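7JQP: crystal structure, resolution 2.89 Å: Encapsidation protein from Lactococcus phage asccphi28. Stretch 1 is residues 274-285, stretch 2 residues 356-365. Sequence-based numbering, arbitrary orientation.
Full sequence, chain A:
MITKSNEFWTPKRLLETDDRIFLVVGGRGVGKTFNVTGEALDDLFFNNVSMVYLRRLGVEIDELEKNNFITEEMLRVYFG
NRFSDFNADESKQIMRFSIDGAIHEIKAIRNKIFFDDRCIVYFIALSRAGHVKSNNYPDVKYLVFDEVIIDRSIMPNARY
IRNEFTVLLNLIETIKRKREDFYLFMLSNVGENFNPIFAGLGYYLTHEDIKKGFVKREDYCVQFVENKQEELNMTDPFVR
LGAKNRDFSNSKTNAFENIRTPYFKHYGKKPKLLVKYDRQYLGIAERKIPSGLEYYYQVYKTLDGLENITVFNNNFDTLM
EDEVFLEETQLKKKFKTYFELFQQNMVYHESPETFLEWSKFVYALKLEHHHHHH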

# COMPACT_ATOMS: atom_id res chain seq x y z
N LEU A 274 32.90 0.91 -31.21
CA LEU A 274 33.35 2.10 -30.50
C LEU A 274 32.15 2.97 -30.15
O LEU A 274 31.19 3.05 -30.92
N VAL A 275 32.22 3.61 -28.99
CA VAL A 275 31.25 4.62 -28.58
C VAL A 275 32.03 5.85 -28.14
O VAL A 275 32.98 5.73 -27.35
N LYS A 276 31.65 7.01 -28.65
CA LYS A 276 32.33 8.26 -28.32
C LYS A 276 31.68 8.82 -27.06
O LYS A 276 30.50 9.20 -27.08
N TYR A 277 32.44 8.88 -25.97
CA TYR A 277 31.92 9.35 -24.70
C TYR A 277 32.95 10.22 -24.00
O TYR A 277 34.10 9.82 -23.84
N ASP A 278 32.52 11.42 -23.60
CA ASP A 278 33.33 12.29 -22.75
C ASP A 278 34.69 12.57 -23.39
O ASP A 278 35.74 12.36 -22.78
N ARG A 279 34.65 13.07 -24.62
CA ARG A 279 35.85 13.50 -25.35
C ARG A 279 36.82 12.36 -25.59
O ARG A 279 38.02 12.59 -25.80
N GLN A 280 36.32 11.13 -25.58
CA GLN A 280 37.13 9.94 -25.79
C GLN A 280 36.29 8.91 -26.52
O GLN A 280 35.09 9.10 -26.74
N TYR A 281 36.93 7.81 -26.91
CA TYR A 281 36.25 6.70 -27.55
C TYR A 281 36.44 5.45 -26.71
O TYR A 281 37.57 5.08 -26.39
N LEU A 282 35.33 4.81 -26.35
CA LEU A 282 35.35 3.56 -25.60
C LEU A 282 35.14 2.41 -26.57
O LEU A 282 34.22 2.45 -27.40
N GLY A 283 35.98 1.39 -26.47
CA GLY A 283 35.91 0.26 -27.37
C GLY A 283 35.81 -1.04 -26.61
O GLY A 283 36.36 -1.19 -25.52
N ILE A 284 35.09 -1.99 -27.21
CA ILE A 284 34.96 -3.34 -26.69
C ILE A 284 35.59 -4.29 -27.69
O ILE A 284 35.24 -4.28 -28.87
N ALA A 285 36.53 -5.10 -27.22
CA ALA A 285 37.26 -6.03 -28.07
C ALA A 285 36.89 -7.46 -27.68
O ALA A 285 36.91 -7.81 -26.50
N LEU A 356 37.23 3.04 -14.30
CA LEU A 356 36.42 4.14 -13.78
C LEU A 356 35.74 4.91 -14.91
O LEU A 356 34.59 5.35 -14.76
N GLU A 357 36.43 5.08 -16.04
CA GLU A 357 35.78 5.70 -17.20
C GLU A 357 34.64 4.83 -17.70
O GLU A 357 33.55 5.34 -18.02
N TRP A 358 34.87 3.52 -17.80
CA TRP A 358 33.82 2.62 -18.25
C TRP A 358 32.66 2.59 -17.27
O TRP A 358 31.50 2.47 -17.69
N SER A 359 32.94 2.71 -15.97
CA SER A 359 31.87 2.69 -14.98
C SER A 359 30.97 3.92 -15.11
O SER A 359 29.75 3.81 -14.98
N LYS A 360 31.56 5.09 -15.36
CA LYS A 360 30.75 6.28 -15.56
C LYS A 360 29.78 6.09 -16.73
O LYS A 360 28.61 6.47 -16.64
N PHE A 361 30.28 5.52 -17.83
CA PHE A 361 29.44 5.31 -19.00
C PHE A 361 28.35 4.28 -18.72
O PHE A 361 27.17 4.50 -19.05
N VAL A 362 28.72 3.15 -18.12
CA VAL A 362 27.75 2.08 -17.89
C VAL A 362 26.59 2.58 -17.04
O VAL A 362 25.42 2.45 -17.42
N TYR A 363 26.90 3.19 -15.89
CA TYR A 363 25.85 3.59 -14.96
C TYR A 363 25.01 4.74 -15.48
O TYR A 363 23.82 4.83 -15.16
N ALA A 364 25.60 5.63 -16.29
CA ALA A 364 24.80 6.72 -16.87
C ALA A 364 23.71 6.17 -17.77
O ALA A 364 22.57 6.65 -17.75
N LEU A 365 24.03 5.15 -18.57
CA LEU A 365 23.11 4.56 -19.53
C LEU A 365 22.49 3.26 -19.04
O LEU A 365 21.66 2.68 -19.74

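The contact is an apolar packing of one helix across a β-hairpin, built from two aromatic rings of the helix and a row of aliphatic and aromatic side chains on the strands, with no hydrogen bond crossing between the two stretches. The axes set the frame: helix 356-365 runs almost perpendicular to both strands, at 89° to the first strand and 88° to the second, with closest axis approaches of 10.8 and 10.3 Å. Such spacing leaves room for a layer of side chains, and 521 Å² is buried in total.

The hairpin is held by its own backbone. Val275 N donates to Leu282 O at 2.8 Å and Leu282 N to Val275 O at 2.7 Å, while Tyr277 N reaches Gln280 O at 2.8 Å. This pairing places Val275 and Leu282 side by side, and both point their CA-to-CB bonds toward the helix, as do Tyr277 and Gln280. Strand alternation turns Leu274 and Lys276 away.

Phe361, with chi1 at 172° (t), points toward the hairpin and is touched by three of its residues. Val275, chi1 p, lies over one face of the phenyl ring through CG1, although the closest pair is Val275 CG2 to Phe361 CE1 at 4.0 Å. Tyr277, chi1 t at -160°, offers its own face to the edge of Phe361: the ring centroids are 5.1 Å apart, the planes meet at 71°, and Tyr277 CG lies 3.7 Å from Phe361 CD1. The 71° angle, together with Phe361 CD1 lying over one face of the Tyr277 ring, identifies an edge-to-face pair with Phe361 as the edge. Leu282 completes the set, its CD1 lying 3.7 Å from Phe361 CB.

The same leucine, in the m,t rotamer, also serves Trp358. Its CD2 sits 4.1 Å from the centroid of the five-membered ring of Trp358 and only 16° off the ring normal, which defines a CH-pi contact over the face; Leu282 CB is 3.7 Å from Trp358 CZ2. Leu282 CD1, which meets Phe361 CB, also stays 4.3 Å from Trp358 CD2. The CA-to-CB bond of Trp358 points sideways relative to the hairpin, with chi1 at -99°, between the standard wells, yet the end of its side chain comes nearer. There Gly283 O approaches the indole edge, 3.6 Å from Trp358 CZ2, and Ile284, also m,t, brings CG1 to 3.6 Å from Trp358 CH2. Trp358 NE1 is hydrogen-bonded elsewhere in the structure.

Gly283 lies where a CB would point away from the helix; an ideal CB there would be crowded by Leu274 CD2 at 3.2 Å.

Toward the end of the helix segment, Tyr277 OH rests 3.7 Å from Ala364 CB, a contact with a methyl group. Two polar side chains come near each other: Gln280 (m,t) OE1 and Glu357 (m,m) OE2 are 4.0 Å apart, which is not a hydrogen bond; Glu357 also points toward the hairpin. Lys360 sets out toward the hairpin, but its end leads away and NZ is satisfied elsewhere. Otherwise the contacts are van der Waals and aromatic, with one backbone oxygen, Gly283 O, at the indole edge.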

# COMPACT_ATOMS: atom_id res chain seq x y z
CB LEU A 274 34.34 2.92 -31.34
CG LEU A 274 35.69 2.28 -31.65
CD1 LEU A 274 36.28 2.86 -32.92
CD2 LEU A 274 36.65 2.49 -30.48
CB VAL A 275 30.33 4.11 -27.45
CG1 VAL A 275 31.12 3.86 -26.18
CG2 VAL A 275 29.19 5.09 -27.19
CB LYS A 276 32.26 9.26 -29.47
CG LYS A 276 32.92 10.60 -29.13
CD LYS A 276 33.04 11.53 -30.34
CE LYS A 276 31.68 11.92 -30.90
NZ LYS A 276 31.84 12.86 -32.05
CB TYR A 277 31.52 8.19 -23.79
CG TYR A 277 30.56 8.61 -22.70
CD1 TYR A 277 29.26 8.96 -23.01
CD2 TYR A 277 30.96 8.66 -21.37
CE1 TYR A 277 28.37 9.35 -22.02
CE2 TYR A 277 30.08 9.05 -20.38
CZ TYR A 277 28.79 9.39 -20.71
OH TYR A 277 27.91 9.78 -19.73
CB ASP A 278 33.48 11.69 -21.35
CG ASP A 278 34.15 12.63 -20.37
OD1 ASP A 278 34.41 13.79 -20.74
OD2 ASP A 278 34.40 12.21 -19.22
CB ARG A 279 36.54 14.66 -24.62
CG ARG A 279 35.76 15.96 -24.71
CD ARG A 279 36.46 17.12 -24.01
NE ARG A 279 35.89 18.39 -24.43
CZ ARG A 279 36.48 19.57 -24.27
NH1 ARG A 279 37.68 19.65 -23.71
NH2 ARG A 279 35.88 20.68 -24.69
CB GLN A 280 37.64 9.36 -24.47
CG GLN A 280 38.95 9.94 -23.97
CD GLN A 280 39.44 9.24 -22.71
OE1 GLN A 280 38.66 8.57 -22.01
NE2 GLN A 280 40.73 9.38 -22.41
CB TYR A 281 36.77 6.47 -28.97
CG TYR A 281 36.62 7.67 -29.87
CD1 TYR A 281 37.52 8.73 -29.80
CD2 TYR A 281 35.59 7.75 -30.79
CE1 TYR A 281 37.39 9.83 -30.63
CE2 TYR A 281 35.45 8.85 -31.62
CZ TYR A 281 36.36 9.88 -31.53
OH TYR A 281 36.23 10.98 -32.36
CB LEU A 282 34.27 3.54 -24.53
CG LEU A 282 34.34 4.60 -23.43
CD1 LEU A 282 33.08 4.51 -22.57
CD2 LEU A 282 35.58 4.43 -22.59
CB ILE A 284 33.49 -3.72 -26.43
CG1 ILE A 284 32.92 -2.88 -25.29
CG2 ILE A 284 33.37 -5.21 -26.13
CD1 ILE A 284 31.46 -3.13 -24.99
CB ALA A 285 38.77 -5.83 -27.95
CB LEU A 356 37.30 5.06 -12.93
CG LEU A 356 37.69 4.48 -11.58
CD1 LEU A 356 38.86 5.23 -10.97
CD2 LEU A 356 36.50 4.54 -10.62
CB GLU A 357 36.79 5.94 -18.32
CG GLU A 357 38.11 6.58 -17.92
CD GLU A 357 38.01 8.08 -17.76
OE1 GLU A 357 36.92 8.58 -17.39
OE2 GLU A 357 39.02 8.77 -18.02
CB TRP A 358 34.37 1.21 -18.45
CG TRP A 358 34.69 0.89 -19.89
CD1 TRP A 358 35.92 0.85 -20.48
CD2 TRP A 358 33.74 0.63 -20.93
NE1 TRP A 358 35.79 0.54 -21.81
CE2 TRP A 358 34.46 0.41 -22.11
CE3 TRP A 358 32.34 0.55 -20.96
CZ2 TRP A 358 33.84 0.12 -23.32
CZ3 TRP A 358 31.73 0.26 -22.16
CH2 TRP A 358 32.47 0.05 -23.33
CB SER A 359 32.45 2.60 -13.56
OG SER A 359 33.43 1.58 -13.47
CB LYS A 360 31.64 7.50 -15.82
CG LYS A 360 32.38 8.03 -14.60
CD LYS A 360 32.98 9.40 -14.91
CE LYS A 360 33.63 10.04 -13.68
NZ LYS A 360 34.53 9.09 -12.95
CB PHE A 361 30.30 4.86 -20.18
CG PHE A 361 29.51 4.43 -21.38
CD1 PHE A 361 28.94 5.37 -22.21
CD2 PHE A 361 29.35 3.09 -21.67
CE1 PHE A 361 28.21 4.98 -23.32
CE2 PHE A 361 28.63 2.69 -22.78
CZ PHE A 361 28.06 3.64 -23.60
CB VAL A 362 28.44 0.86 -17.25
CG1 VAL A 362 27.41 -0.14 -16.76
CG2 VAL A 362 29.37 0.19 -18.25
CB TYR A 363 26.48 3.92 -13.61
CG TYR A 363 27.06 2.70 -12.92
CD1 TYR A 363 26.27 1.58 -12.68
CD2 TYR A 363 28.39 2.65 -12.54
CE1 TYR A 363 26.78 0.46 -12.07
CE2 TYR A 363 28.91 1.53 -11.92
CZ TYR A 363 28.10 0.44 -11.69
OH TYR A 363 28.61 -0.69 -11.08
CB ALA A 364 25.71 7.68 -17.64
CB LEU A 365 23.82 4.32 -20.86
CG LEU A 365 23.89 5.51 -21.82
CD1 LEU A 365 24.85 6.58 -21.31
CD2 LEU A 365 24.31 5.05 -23.21